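Local coordinates for protein short-chain dehydrogenase/reductase SDR (Paraburkholderia phymatum, PDB 5VA8) that binds NADP in a Rossmann fold and, like other short-chain dehydrogenases/reductases, probably catalyses NADP(H)-dependent oxidation or reduction, at residues N145-S150 with S166-F171; L93-G98 with I125-A130; G134-G139 with A180-T185. All coordinates share one frame; numbering follows the deposited sequence. Where two conformers were deposited one is given.

Contact 1 (N145-S150 with S166-F171); sequences NITSSS and SGLTGF. With TCE (3,3',3''-phosphanetriyltripropanoic acid), chain F; NAP (NADP nicotinamide-adenine-dinucleotide phosphate), chain E.
Within the beta-alpha-beta unit formed by strand 141-146, helix 159-179 and strand 184-191 of the Rossmann fold, Asn145 and Thr147 meet Leu168. One methyl does most of the work: Leu168 CD2 lies 4.1 Å from Thr147 CG2 and 4.2 Å from Asn145 CB, so a branch of the leucine spans Asn145 in the strand and Thr147 just beyond its end. Thr147 splits its side chain between two tasks. With OG1 between the backbone N and the carbonyl carbon (chi1 61°), CG2 turns to the leucine, while OG1 is held 2.8 Å from a water. This water donates to Thr169 OG1, also at 2.8 Å, and Thr169 OG1 is in turn bonded to Arg165 O one helical turn back. The two segments share no direct hydrogen bond, and this water carries the polar link.

Beyond Thr147 the chain enters the ligand site. Thr147 O stands 3.4 Å from NADP C6N on the nicotinamide ring. Ser148 OG donates to O15 of the bound phosphanetriyltripropanoic acid over 2.7 Å, and accepts a nearly straight bond from Ser150 N (3.0 Å, 171°), an ST turn that fixes the hydroxyl. Ser149 OG grips a second carboxylate arm of that ligand through O12, again at 2.7 Å.

Around this contact, Met121, Pro124 and Ile125 of helix 110-138 pack on Leu168, Asn145 ND2 bonds to Asn188 OD1 of strand 184-191, and Trp113 of the second subunit meets the Phe171 ring edge-to-face.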
loop_
_atom_site.group_PDB
_atom_site.type_symbol
_atom_site.label_atom_id
_atom_site.label_comp_id
_atom_site.label_asym_id
_atom_site.label_seq_id
_atom_site.Cartn_x
_atom_site.Cartn_y
_atom_site.Cartn_z
ATOM N N ASN A 145 -6.454 -15.546 -9.260
ATOM C CA ASN A 145 -6.733 -16.106 -7.939
ATOM C C ASN A 145 -7.859 -15.313 -7.288
ATOM O O ASN A 145 -7.724 -14.105 -7.073
ATOM C CB ASN A 145 -5.489 -16.067 -7.052
ATOM C CG ASN A 145 -4.295 -16.706 -7.715
ATOM O OD1 ASN A 145 -4.315 -17.899 -8.000
ATOM N ND2 ASN A 145 -3.256 -15.918 -7.971
ATOM N N ILE A 146 -8.956 -15.987 -6.950
ATOM C CA ILE A 146 -10.025 -15.333 -6.201
ATOM C C ILE A 146 -9.609 -15.310 -4.741
ATOM O O ILE A 146 -9.439 -16.370 -4.125
ATOM C CB ILE A 146 -11.360 -16.069 -6.374
ATOM C CG1 ILE A 146 -11.807 -16.042 -7.835
ATOM C CG2 ILE A 146 -12.427 -15.462 -5.438
ATOM C CD1 ILE A 146 -13.089 -16.849 -8.077
ATOM N N THR A 147 -9.431 -14.106 -4.185
ATOM C CA THR A 147 -8.991 -13.993 -2.800
ATOM C C THR A 147 -10.079 -13.284 -2.006
ATOM O O THR A 147 -11.184 -13.827 -1.885
ATOM C CB THR A 147 -7.617 -13.308 -2.687
ATOM O OG1 THR A 147 -7.651 -11.972 -3.211
ATOM C CG2 THR A 147 -6.562 -14.129 -3.455
ATOM N N SER A 148 -9.805 -12.080 -1.500
ATOM C CA SER A 148 -10.740 -11.412 -0.596
ATOM C C SER A 148 -10.238 -10.008 -0.315
ATOM O O SER A 148 -9.031 -9.760 -0.319
ATOM C CB SER A 148 -10.874 -12.170 0.730
ATOM O OG SER A 148 -11.768 -11.482 1.598
ATOM N N SER A 149 -11.180 -9.112 -0.001
ATOM C CA SER A 149 -10.806 -7.820 0.557
ATOM C C SER A 149 -10.015 -7.968 1.855
ATOM O O SER A 149 -9.363 -7.009 2.277
ATOM C CB SER A 149 -12.060 -6.981 0.819
ATOM O OG SER A 149 -12.771 -7.502 1.939
ATOM N N SER A 150 -10.076 -9.144 2.499
ATOM C CA SER A 150 -9.365 -9.381 3.757
ATOM C C SER A 150 -7.857 -9.169 3.642
ATOM O O SER A 150 -7.199 -8.962 4.670
ATOM C CB SER A 150 -9.632 -10.806 4.251
ATOM O OG SER A 150 -8.949 -11.743 3.409
ATOM N N SER A 166 -3.597 -13.617 2.644
ATOM C CA SER A 166 -2.452 -12.718 2.580
ATOM C C SER A 166 -1.172 -13.489 2.285
ATOM O O SER A 166 -0.276 -12.978 1.595
ATOM C CB SER A 166 -2.324 -11.941 3.887
ATOM O OG SER A 166 -3.418 -11.043 4.041
ATOM N N GLY A 167 -1.067 -14.705 2.829
ATOM C CA GLY A 167 0.064 -15.563 2.504
ATOM C C GLY A 167 0.128 -15.877 1.028
ATOM O O GLY A 167 1.192 -15.785 0.405
ATOM N N LEU A 168 -1.002 -16.283 0.449
ATOM C CA LEU A 168 -1.027 -16.516 -0.995
ATOM C C LEU A 168 -0.559 -15.278 -1.738
ATOM O O LEU A 168 0.275 -15.358 -2.647
ATOM C CB LEU A 168 -2.438 -16.893 -1.447
ATOM C CG LEU A 168 -2.580 -17.046 -2.965
ATOM C CD1 LEU A 168 -1.679 -18.176 -3.454
ATOM C CD2 LEU A 168 -4.042 -17.321 -3.350
ATOM N N THR A 169 -1.118 -14.122 -1.371
ATOM C CA THR A 169 -0.871 -12.895 -2.119
ATOM C C THR A 169 0.604 -12.515 -2.106
ATOM O O THR A 169 1.152 -12.078 -3.130
ATOM C CB THR A 169 -1.723 -11.772 -1.535
ATOM O OG1 THR A 169 -3.098 -12.164 -1.595
ATOM C CG2 THR A 169 -1.537 -10.485 -2.336
ATOM N N GLY A 170 1.260 -12.667 -0.949
ATOM C CA GLY A 170 2.680 -12.363 -0.871
ATOM C C GLY A 170 3.520 -13.273 -1.746
ATOM O O GLY A 170 4.511 -12.833 -2.345
ATOM N N PHE A 171 3.142 -14.552 -1.828
ATOM C CA PHE A 171 3.857 -15.463 -2.718
ATOM C C PHE A 171 3.578 -15.140 -4.182
ATOM O O PHE A 171 4.502 -15.148 -5.012
ATOM C CB PHE A 171 3.477 -16.919 -2.423
ATOM C CG PHE A 171 3.948 -17.871 -3.494
ATOM C CD1 PHE A 171 5.281 -18.221 -3.581
ATOM C CD2 PHE A 171 3.051 -18.366 -4.431
ATOM C CE1 PHE A 171 5.731 -19.073 -4.595
ATOM C CE2 PHE A 171 3.484 -19.220 -5.442
ATOM C CZ PHE A 171 4.817 -19.580 -5.510
HETATM O O16 TCE F . -12.805 -15.652 3.403
HETATM C C14 TCE F . -13.149 -14.466 3.148
HETATM O O15 TCE F . -12.324 -13.529 3.262
HETATM C C5 TCE F . -14.587 -14.170 2.726
HETATM C C2 TCE F . -14.815 -12.665 2.816
HETATM P P TCE F . -16.446 -12.251 2.033
HETATM C C3 TCE F . -17.755 -13.455 2.511
HETATM C C6 TCE F . -17.917 -13.202 4.004
HETATM C C8 TCE F . -18.890 -14.234 4.534
HETATM O O10 TCE F . -19.871 -13.832 5.203
HETATM O O9 TCE F . -18.714 -15.460 4.294
HETATM C C1 TCE F . -16.901 -10.522 2.481
HETATM C C4 TCE F . -15.799 -9.609 1.955
HETATM C C11 TCE F . -16.134 -8.197 2.398
HETATM O O12 TCE F . -15.425 -7.220 2.037
HETATM O O13 TCE F . -17.144 -8.025 3.130
HETATM P PA NAP E . -20.433 -20.034 -2.938
HETATM O O1A NAP E . -21.518 -19.288 -3.602
HETATM O O2A NAP E . -20.829 -20.842 -1.721
HETATM O O5B NAP E . -19.782 -20.984 -4.054
HETATM C C5B NAP E . -18.689 -21.837 -3.686
HETATM C C4B NAP E . -18.492 -22.814 -4.811
HETATM O O4B NAP E . -17.242 -23.506 -4.608
HETATM C C3B NAP E . -19.552 -23.911 -4.914
HETATM O O3B NAP E . -19.684 -24.314 -6.270
HETATM C C2B NAP E . -18.931 -25.025 -4.075
HETATM O O2B NAP E . -19.569 -26.280 -4.403
HETATM C C1B NAP E . -17.471 -24.898 -4.514
HETATM N N9A NAP E . -16.501 -25.430 -3.562
HETATM C C8A NAP E . -16.312 -25.022 -2.269
HETATM N N7A NAP E . -15.295 -25.596 -1.669
HETATM C C5A NAP E . -14.784 -26.450 -2.635
HETATM C C6A NAP E . -13.707 -27.358 -2.623
HETATM N N6A NAP E . -12.915 -27.560 -1.564
HETATM N N1A NAP E . -13.471 -28.070 -3.748
HETATM C C2A NAP E . -14.259 -27.866 -4.812
HETATM N N3A NAP E . -15.302 -27.039 -4.939
HETATM C C4A NAP E . -15.516 -26.360 -3.808
HETATM O O3 NAP E . -19.254 -19.051 -2.487
HETATM P PN NAP E . -18.682 -17.686 -3.098
HETATM O O1N NAP E . -18.656 -17.774 -4.571
HETATM O O2N NAP E . -19.405 -16.568 -2.456
HETATM O O5D NAP E . -17.198 -17.734 -2.510
HETATM C C5D NAP E . -16.088 -18.197 -3.306
HETATM C C4D NAP E . -14.840 -17.832 -2.541
HETATM O O4D NAP E . -14.751 -16.391 -2.454
HETATM C C3D NAP E . -14.773 -18.345 -1.097
HETATM O O3D NAP E . -13.430 -18.671 -0.739
HETATM C C2D NAP E . -15.247 -17.136 -0.298
HETATM O O2D NAP E . -14.809 -17.116 1.057
HETATM C C1D NAP E . -14.582 -16.032 -1.114
HETATM N N1N NAP E . -15.179 -14.688 -0.915
HETATM C C2N NAP E . -16.508 -14.518 -1.016
HETATM C C3N NAP E . -17.050 -13.257 -0.890
HETATM C C7N NAP E . -18.510 -12.934 -0.997
HETATM O O7N NAP E . -18.939 -11.901 -0.449
HETATM N N7N NAP E . -19.314 -13.833 -1.557
HETATM C C4N NAP E . -16.183 -12.178 -0.738
HETATM C C5N NAP E . -14.819 -12.393 -0.625
HETATM C C6N NAP E . -14.333 -13.663 -0.699
HETATM P P2B NAP E . -19.459 -27.557 -3.425
HETATM O O1X NAP E . -18.043 -28.024 -3.495
HETATM O O2X NAP E . -19.855 -27.103 -2.019
HETATM O O3X NAP E . -20.476 -28.555 -4.015
HETATM O O HOH W 1 -5.093 -10.952 -3.213
#

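Contact 2 (L93-G98 with I125-A130). With NAP (NADP nicotinamide-adenine-dinucleotide phosphate), chain E.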
loop_
_atom_site.group_PDB
_atom_site.type_symbol
_atom_site.label_atom_id
_atom_site.label_comp_id
_atom_site.label_asym_id
_atom_site.label_seq_id
_atom_site.Cartn_x
_atom_site.Cartn_y
_atom_site.Cartn_z
ATOM N N LEU A 93 -6.232 -20.462 -15.675
ATOM C CA LEU A 93 -6.508 -21.125 -14.404
ATOM C C LEU A 93 -7.169 -20.116 -13.489
ATOM O O LEU A 93 -6.595 -19.058 -13.236
ATOM C CB LEU A 93 -5.219 -21.647 -13.765
ATOM C CG LEU A 93 -5.322 -22.090 -12.307
ATOM C CD1 LEU A 93 -6.222 -23.314 -12.177
ATOM C CD2 LEU A 93 -3.912 -22.385 -11.779
ATOM N N VAL A 94 -8.374 -20.429 -13.006
ATOM C CA VAL A 94 -9.064 -19.599 -12.019
ATOM C C VAL A 94 -9.029 -20.372 -10.710
ATOM O O VAL A 94 -9.685 -21.414 -10.573
ATOM C CB VAL A 94 -10.500 -19.253 -12.437
ATOM C CG1 VAL A 94 -11.163 -18.348 -11.375
ATOM C CG2 VAL A 94 -10.511 -18.546 -13.791
ATOM N N ASN A 95 -8.227 -19.882 -9.770
ATOM C CA ASN A 95 -8.059 -20.511 -8.467
ATOM C C ASN A 95 -9.146 -20.035 -7.514
ATOM O O ASN A 95 -9.471 -18.845 -7.458
ATOM C CB ASN A 95 -6.684 -20.179 -7.888
ATOM C CG ASN A 95 -5.604 -21.171 -8.302
ATOM O OD1 ASN A 95 -5.834 -22.382 -8.340
ATOM N ND2 ASN A 95 -4.418 -20.657 -8.610
ATOM N N ASN A 96 -9.689 -20.973 -6.741
ATOM C CA ASN A 96 -10.837 -20.717 -5.884
ATOM C C ASN A 96 -11.091 -21.979 -5.072
ATOM O O ASN A 96 -10.782 -23.087 -5.516
ATOM C CB ASN A 96 -12.072 -20.352 -6.727
ATOM C CG ASN A 96 -13.240 -19.868 -5.899
ATOM O OD1 ASN A 96 -13.057 -19.182 -4.891
ATOM N ND2 ASN A 96 -14.453 -20.191 -6.343
ATOM N N ALA A 97 -11.654 -21.791 -3.885
ATOM C CA ALA A 97 -12.058 -22.864 -2.980
ATOM C C ALA A 97 -12.875 -22.220 -1.879
ATOM O O ALA A 97 -12.834 -20.999 -1.694
ATOM C CB ALA A 97 -10.859 -23.622 -2.382
ATOM N N GLY A 98 -13.618 -23.043 -1.143
ATOM C CA GLY A 98 -14.382 -22.511 -0.030
ATOM C C GLY A 98 -13.473 -21.871 1.000
ATOM O O GLY A 98 -12.358 -22.334 1.243
ATOM N N ILE A 125 -1.348 -22.435 -5.019
ATOM C CA ILE A 125 0.080 -22.530 -5.339
ATOM C C ILE A 125 0.388 -23.836 -6.057
ATOM O O ILE A 125 1.132 -23.864 -7.053
ATOM C CB ILE A 125 0.916 -22.368 -4.055
ATOM C CG1 ILE A 125 0.830 -20.922 -3.563
ATOM C CG2 ILE A 125 2.399 -22.757 -4.292
ATOM C CD1 ILE A 125 1.483 -20.688 -2.202
ATOM N N GLU A 126 -0.163 -24.944 -5.563
ATOM C CA GLU A 126 0.119 -26.223 -6.198
ATOM C C GLU A 126 -0.509 -26.320 -7.586
ATOM O O GLU A 126 0.063 -26.973 -8.470
ATOM C CB GLU A 126 -0.346 -27.360 -5.292
ATOM C CG GLU A 126 0.552 -27.529 -4.062
ATOM C CD GLU A 126 1.963 -27.982 -4.416
ATOM O OE1 GLU A 126 2.213 -29.209 -4.402
ATOM O OE2 GLU A 126 2.822 -27.119 -4.715
ATOM N N LEU A 127 -1.670 -25.695 -7.806
ATOM C CA LEU A 127 -2.241 -25.730 -9.151
ATOM C C LEU A 127 -1.435 -24.872 -10.110
ATOM O O LEU A 127 -1.298 -25.227 -11.288
ATOM C CB LEU A 127 -3.706 -25.288 -9.131
ATOM C CG LEU A 127 -4.645 -26.382 -8.599
ATOM C CD1 LEU A 127 -6.038 -25.833 -8.270
ATOM C CD2 LEU A 127 -4.739 -27.518 -9.612
ATOM N N ILE A 128 -0.892 -23.746 -9.635
ATOM C CA ILE A 128 0.043 -22.991 -10.467
ATOM C C ILE A 128 1.255 -23.849 -10.802
ATOM O O ILE A 128 1.662 -23.948 -11.963
ATOM C CB ILE A 128 0.452 -21.677 -9.784
ATOM C CG1 ILE A 128 -0.762 -20.748 -9.731
ATOM C CG2 ILE A 128 1.616 -21.034 -10.536
ATOM C CD1 ILE A 128 -0.586 -19.526 -8.864
ATOM N N ARG A 129 1.836 -24.505 -9.795
ATOM C CA ARG A 129 3.027 -25.310 -10.060
ATOM C C ARG A 129 2.737 -26.395 -11.091
ATOM O O ARG A 129 3.588 -26.701 -11.942
ATOM C CB ARG A 129 3.555 -25.918 -8.759
ATOM C CG ARG A 129 4.903 -26.590 -8.932
ATOM C CD ARG A 129 5.517 -27.013 -7.611
ATOM N NE ARG A 129 4.753 -28.060 -6.938
ATOM C CZ ARG A 129 4.805 -29.352 -7.259
ATOM N NH1 ARG A 129 5.573 -29.768 -8.260
ATOM N NH2 ARG A 129 4.084 -30.234 -6.572
ATOM N N ALA A 130 1.530 -26.966 -11.057
ATOM C CA ALA A 130 1.199 -28.058 -11.967
ATOM C C ALA A 130 0.850 -27.599 -13.380
ATOM O O ALA A 130 0.851 -28.433 -14.296
ATOM C CB ALA A 130 0.033 -28.864 -11.401
HETATM P PA NAP E . -20.433 -20.034 -2.938
HETATM O O1A NAP E . -21.518 -19.288 -3.602
HETATM O O2A NAP E . -20.829 -20.842 -1.721
HETATM O O5B NAP E . -19.782 -20.984 -4.054
HETATM C C5B NAP E . -18.689 -21.837 -3.686
HETATM C C4B NAP E . -18.492 -22.814 -4.811
HETATM O O4B NAP E . -17.242 -23.506 -4.608
HETATM C C3B NAP E . -19.552 -23.911 -4.914
HETATM O O3B NAP E . -19.684 -24.314 -6.270
HETATM C C2B NAP E . -18.931 -25.025 -4.075
HETATM O O2B NAP E . -19.569 -26.280 -4.403
HETATM C C1B NAP E . -17.471 -24.898 -4.514
HETATM N N9A NAP E . -16.501 -25.430 -3.562
HETATM C C8A NAP E . -16.312 -25.022 -2.269
HETATM N N7A NAP E . -15.295 -25.596 -1.669
HETATM C C5A NAP E . -14.784 -26.450 -2.635
HETATM C C6A NAP E . -13.707 -27.358 -2.623
HETATM N N6A NAP E . -12.915 -27.560 -1.564
HETATM N N1A NAP E . -13.471 -28.070 -3.748
HETATM C C2A NAP E . -14.259 -27.866 -4.812
HETATM N N3A NAP E . -15.302 -27.039 -4.939
HETATM C C4A NAP E . -15.516 -26.360 -3.808
HETATM O O3 NAP E . -19.254 -19.051 -2.487
HETATM P PN NAP E . -18.682 -17.686 -3.098
HETATM O O1N NAP E . -18.656 -17.774 -4.571
HETATM O O2N NAP E . -19.405 -16.568 -2.456
HETATM O O5D NAP E . -17.198 -17.734 -2.510
HETATM C C5D NAP E . -16.088 -18.197 -3.306
HETATM C C4D NAP E . -14.840 -17.832 -2.541
HETATM O O4D NAP E . -14.751 -16.391 -2.454
HETATM C C3D NAP E . -14.773 -18.345 -1.097
HETATM O O3D NAP E . -13.430 -18.671 -0.739
HETATM C C2D NAP E . -15.247 -17.136 -0.298
HETATM O O2D NAP E . -14.809 -17.116 1.057
HETATM C C1D NAP E . -14.582 -16.032 -1.114
HETATM N N1N NAP E . -15.179 -14.688 -0.915
HETATM C C2N NAP E . -16.508 -14.518 -1.016
HETATM C C3N NAP E . -17.050 -13.257 -0.890
HETATM C C7N NAP E . -18.510 -12.934 -0.997
HETATM O O7N NAP E . -18.939 -11.901 -0.449
HETATM N N7N NAP E . -19.314 -13.833 -1.557
HETATM C C4N NAP E . -16.183 -12.178 -0.738
HETATM C C5N NAP E . -14.819 -12.393 -0.625
HETATM C C6N NAP E . -14.333 -13.663 -0.699
HETATM P P2B NAP E . -19.459 -27.557 -3.425
HETATM O O1X NAP E . -18.043 -28.024 -3.495
HETATM O O2X NAP E . -19.855 -27.103 -2.019
HETATM O O3X NAP E . -20.476 -28.555 -4.015
#
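Leu127 of helix 110-138 lies against Leu93 and Asn95 of strand 92-95, the strand that leads into the Asn-Asn-Ala-Gly motif characteristic of short-chain dehydrogenases/reductases. Helix and strand run nearly antiparallel, their axes 9.5 Å apart at closest approach. Followed outward, Leu127 first offers CB, which touches Leu93 CD2 at 3.9 Å and also lies against Asn95 OD1. With CG anti to the carbonyl carbon (chi1 -77°), the chain continues past the asparagine oxygen, and CD1 settles 3.5 Å from Asn95 OD1. The leucine also packs on Cys21 and Ile74.

The amide of Asn95 thus lies against two consecutive aliphatic residues: OD1 is by Leu127, while ND2 lies 3.8 Å from Ile128 CG1, these two side chains crossing at about a right angle. ND2 finds its polar partners outside the two segments, bonding to Asn145 OD1 on the next strand and, weakly, to Pro124 O. Leu93 CD2 also reaches Ile128, with CG1 4.1 Å away, closing the apolar patch beneath the helix.

Past the strand the motif turns to the cofactor. Asn96 OD1 approaches NADP C4D, and hydroxyl O3D of the nicotinamide ribose donates to Ala97 O in a short 2.6 Å bond.

Contact 3 (G134-G139 with A180-T185); sequences GMISRG and APNGVT
Helix 110-138 ends in a Schellman motif at Gly139, whose CA comes within 4.9 Å of Gly183 CA in the turn that precedes strand 184-191. Both glycines have positive phi (69° and 77°), a conformation that favours glycine, and at Gly183 a CB would run into Gly139 O, so the close approach rests on its absence. Gly139 CA makes a CA-H...O contact of 3.3 Å with Asn182 O, bent to 137° at the hydrogen, and Gly139 O rests 3.6 Å from Gly183 CA.

Nearby, Ile136 packs across Asn182 at a slant. The isoleucine turns both branches to the amide: CG2 touches Asn182 CG at 3.7 Å and lies near OD1, while CG1 and the CD1 methyl lie on the ND2 side, CD1 at 3.9 Å from Asn182 ND2. The amide nitrogen is anchored by a bond to Val179 O. The oxygen reaches back across the contact through a water that donates to Asn182 OD1 (3.0 Å) and to Ile136 O (2.9 Å).

On the inner side, Val184 CG2 meets Met135 CB at 3.8 Å and lies near the backbone N of Ile136. The rest of Met135 leads away from the turn, its chain extended beyond CG, to pack on Val143 of strand 141-146. Gly183 is bonded through its backbone to Gly141, so the turn is joined to the neighbouring strand, and Arg106 of the second subunit covers part of Ile136.

No direct hydrogen bond joins the two segments. They adhere through methyl contacts, a CA-H...O interaction and a water that occupies two carbonyl oxygens, one from the backbone and one from an amide. This chemistry suits the partly exposed end of the helix and implies that close fit, more than polar bonding, sets the spacing between helix end and turn.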
loop_
_atom_site.group_PDB
_atom_site.type_symbol
_atom_site.label_atom_id
_atom_site.label_comp_id
_atom_site.label_asym_id
_atom_site.label_seq_id
_atom_site.Cartn_x
_atom_site.Cartn_y
_atom_site.Cartn_z
ATOM N N GLY A 134 3.370 -25.708 -18.849
ATOM C CA GLY A 134 2.697 -25.722 -20.137
ATOM C C GLY A 134 2.372 -24.332 -20.640
ATOM O O GLY A 134 2.510 -24.046 -21.831
ATOM N N MET A 135 1.933 -23.444 -19.744
ATOM C CA MET A 135 1.668 -22.071 -20.167
ATOM C C MET A 135 2.932 -21.422 -20.711
ATOM O O MET A 135 2.906 -20.759 -21.753
ATOM C CB MET A 135 1.117 -21.254 -18.996
ATOM C CG MET A 135 -0.262 -21.704 -18.525
ATOM S SD MET A 135 -0.812 -20.654 -17.161
ATOM C CE MET A 135 -2.401 -21.420 -16.787
ATOM N N ILE A 136 4.045 -21.585 -19.996
ATOM C CA ILE A 136 5.312 -21.014 -20.449
ATOM C C ILE A 136 5.687 -21.578 -21.814
ATOM O O ILE A 136 6.102 -20.841 -22.718
ATOM C CB ILE A 136 6.402 -21.272 -19.392
ATOM C CG1 ILE A 136 6.178 -20.372 -18.176
ATOM C CG2 ILE A 136 7.806 -21.105 -19.985
ATOM C CD1 ILE A 136 7.108 -20.680 -17.022
ATOM N N SER A 137 5.499 -22.884 -21.997
ATOM C CA SER A 137 5.887 -23.529 -23.247
ATOM C C SER A 137 5.087 -23.001 -24.434
ATOM O O SER A 137 5.572 -23.038 -25.574
ATOM C CB SER A 137 5.720 -25.046 -23.117
ATOM O OG SER A 137 4.375 -25.455 -23.312
ATOM N N ARG A 138 3.871 -22.512 -24.200
ATOM C CA ARG A 138 3.036 -21.966 -25.257
ATOM C C ARG A 138 3.142 -20.454 -25.374
ATOM O O ARG A 138 2.558 -19.874 -26.293
ATOM C CB ARG A 138 1.577 -22.385 -25.042
ATOM C CG ARG A 138 1.369 -23.881 -25.289
ATOM C CD ARG A 138 -0.074 -24.311 -25.054
ATOM N NE ARG A 138 -0.468 -24.175 -23.655
ATOM C CZ ARG A 138 -0.335 -25.130 -22.732
ATOM N NH1 ARG A 138 0.185 -26.312 -23.051
ATOM N NH2 ARG A 138 -0.728 -24.893 -21.484
ATOM N N GLY A 139 3.878 -19.804 -24.476
ATOM C CA GLY A 139 4.016 -18.363 -24.535
ATOM C C GLY A 139 2.757 -17.597 -24.214
ATOM O O GLY A 139 2.649 -16.426 -24.580
ATOM N N ALA A 180 6.545 -13.654 -15.884
ATOM C CA ALA A 180 6.083 -12.658 -16.847
ATOM C C ALA A 180 6.855 -12.634 -18.168
ATOM O O ALA A 180 6.239 -12.264 -19.185
ATOM C CB ALA A 180 6.111 -11.262 -16.199
ATOM N N PRO A 181 8.148 -12.984 -18.242
ATOM C CA PRO A 181 8.826 -12.945 -19.551
ATOM C C PRO A 181 8.228 -13.883 -20.580
ATOM O O PRO A 181 8.509 -13.721 -21.778
ATOM C CB PRO A 181 10.266 -13.350 -19.207
ATOM C CG PRO A 181 10.448 -12.897 -17.807
ATOM C CD PRO A 181 9.128 -13.154 -17.148
ATOM N N ASN A 182 7.416 -14.852 -20.152
ATOM C CA ASN A 182 6.918 -15.926 -21.003
ATOM C C ASN A 182 5.465 -15.731 -21.420
ATOM O O ASN A 182 4.810 -16.698 -21.817
ATOM C CB ASN A 182 7.075 -17.263 -20.285
ATOM C CG ASN A 182 8.470 -17.462 -19.758
ATOM O OD1 ASN A 182 9.397 -17.693 -20.531
ATOM N ND2 ASN A 182 8.635 -17.365 -18.437
ATOM N N GLY A 183 4.946 -14.514 -21.343
ATOM C CA GLY A 183 3.596 -14.285 -21.819
ATOM C C GLY A 183 2.519 -14.767 -20.877
ATOM O O GLY A 183 1.359 -14.894 -21.293
ATOM N N VAL A 184 2.872 -15.041 -19.626
ATOM C CA VAL A 184 1.940 -15.487 -18.597
ATOM C C VAL A 184 1.710 -14.330 -17.639
ATOM O O VAL A 184 2.664 -13.642 -17.246
ATOM C CB VAL A 184 2.494 -16.710 -17.845
ATOM C CG1 VAL A 184 1.537 -17.161 -16.745
ATOM C CG2 VAL A 184 2.773 -17.834 -18.827
ATOM N N THR A 185 0.453 -14.102 -17.268
ATOM C CA THR A 185 0.149 -13.151 -16.209
ATOM C C THR A 185 -0.537 -13.879 -15.066
ATOM O O THR A 185 -1.205 -14.898 -15.266
ATOM C CB THR A 185 -0.752 -12.009 -16.676
ATOM O OG1 THR A 185 -2.056 -12.531 -16.970
ATOM C CG2 THR A 185 -0.165 -11.327 -17.916
HETATM O O HOH W 2 8.140 -18.797 -22.980
#

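How the contacts relate
Contacts 1 and 2 lie in the buried core and both touch NADP; contact 3 is partly exposed, where helix 110-138 ends and strand 184-191 begins, away from the cofactor. Contacts 2 and 3 share helix 110-138 and meet where Met135 CE packs against Leu93 N. Contacts 1 and 2 are stitched together more tightly: Ile146 N probably bonds to Asn95 O between adjacent strands, and Ile125 CG1 packs on the Phe171 ring. Along the chain, contact 1 is nested within the loop that contact 3 closes. Apolar packing serves all three, but waters bridge contacts 1 and 3, whereas the packing in contact 2 involves a bonded amide.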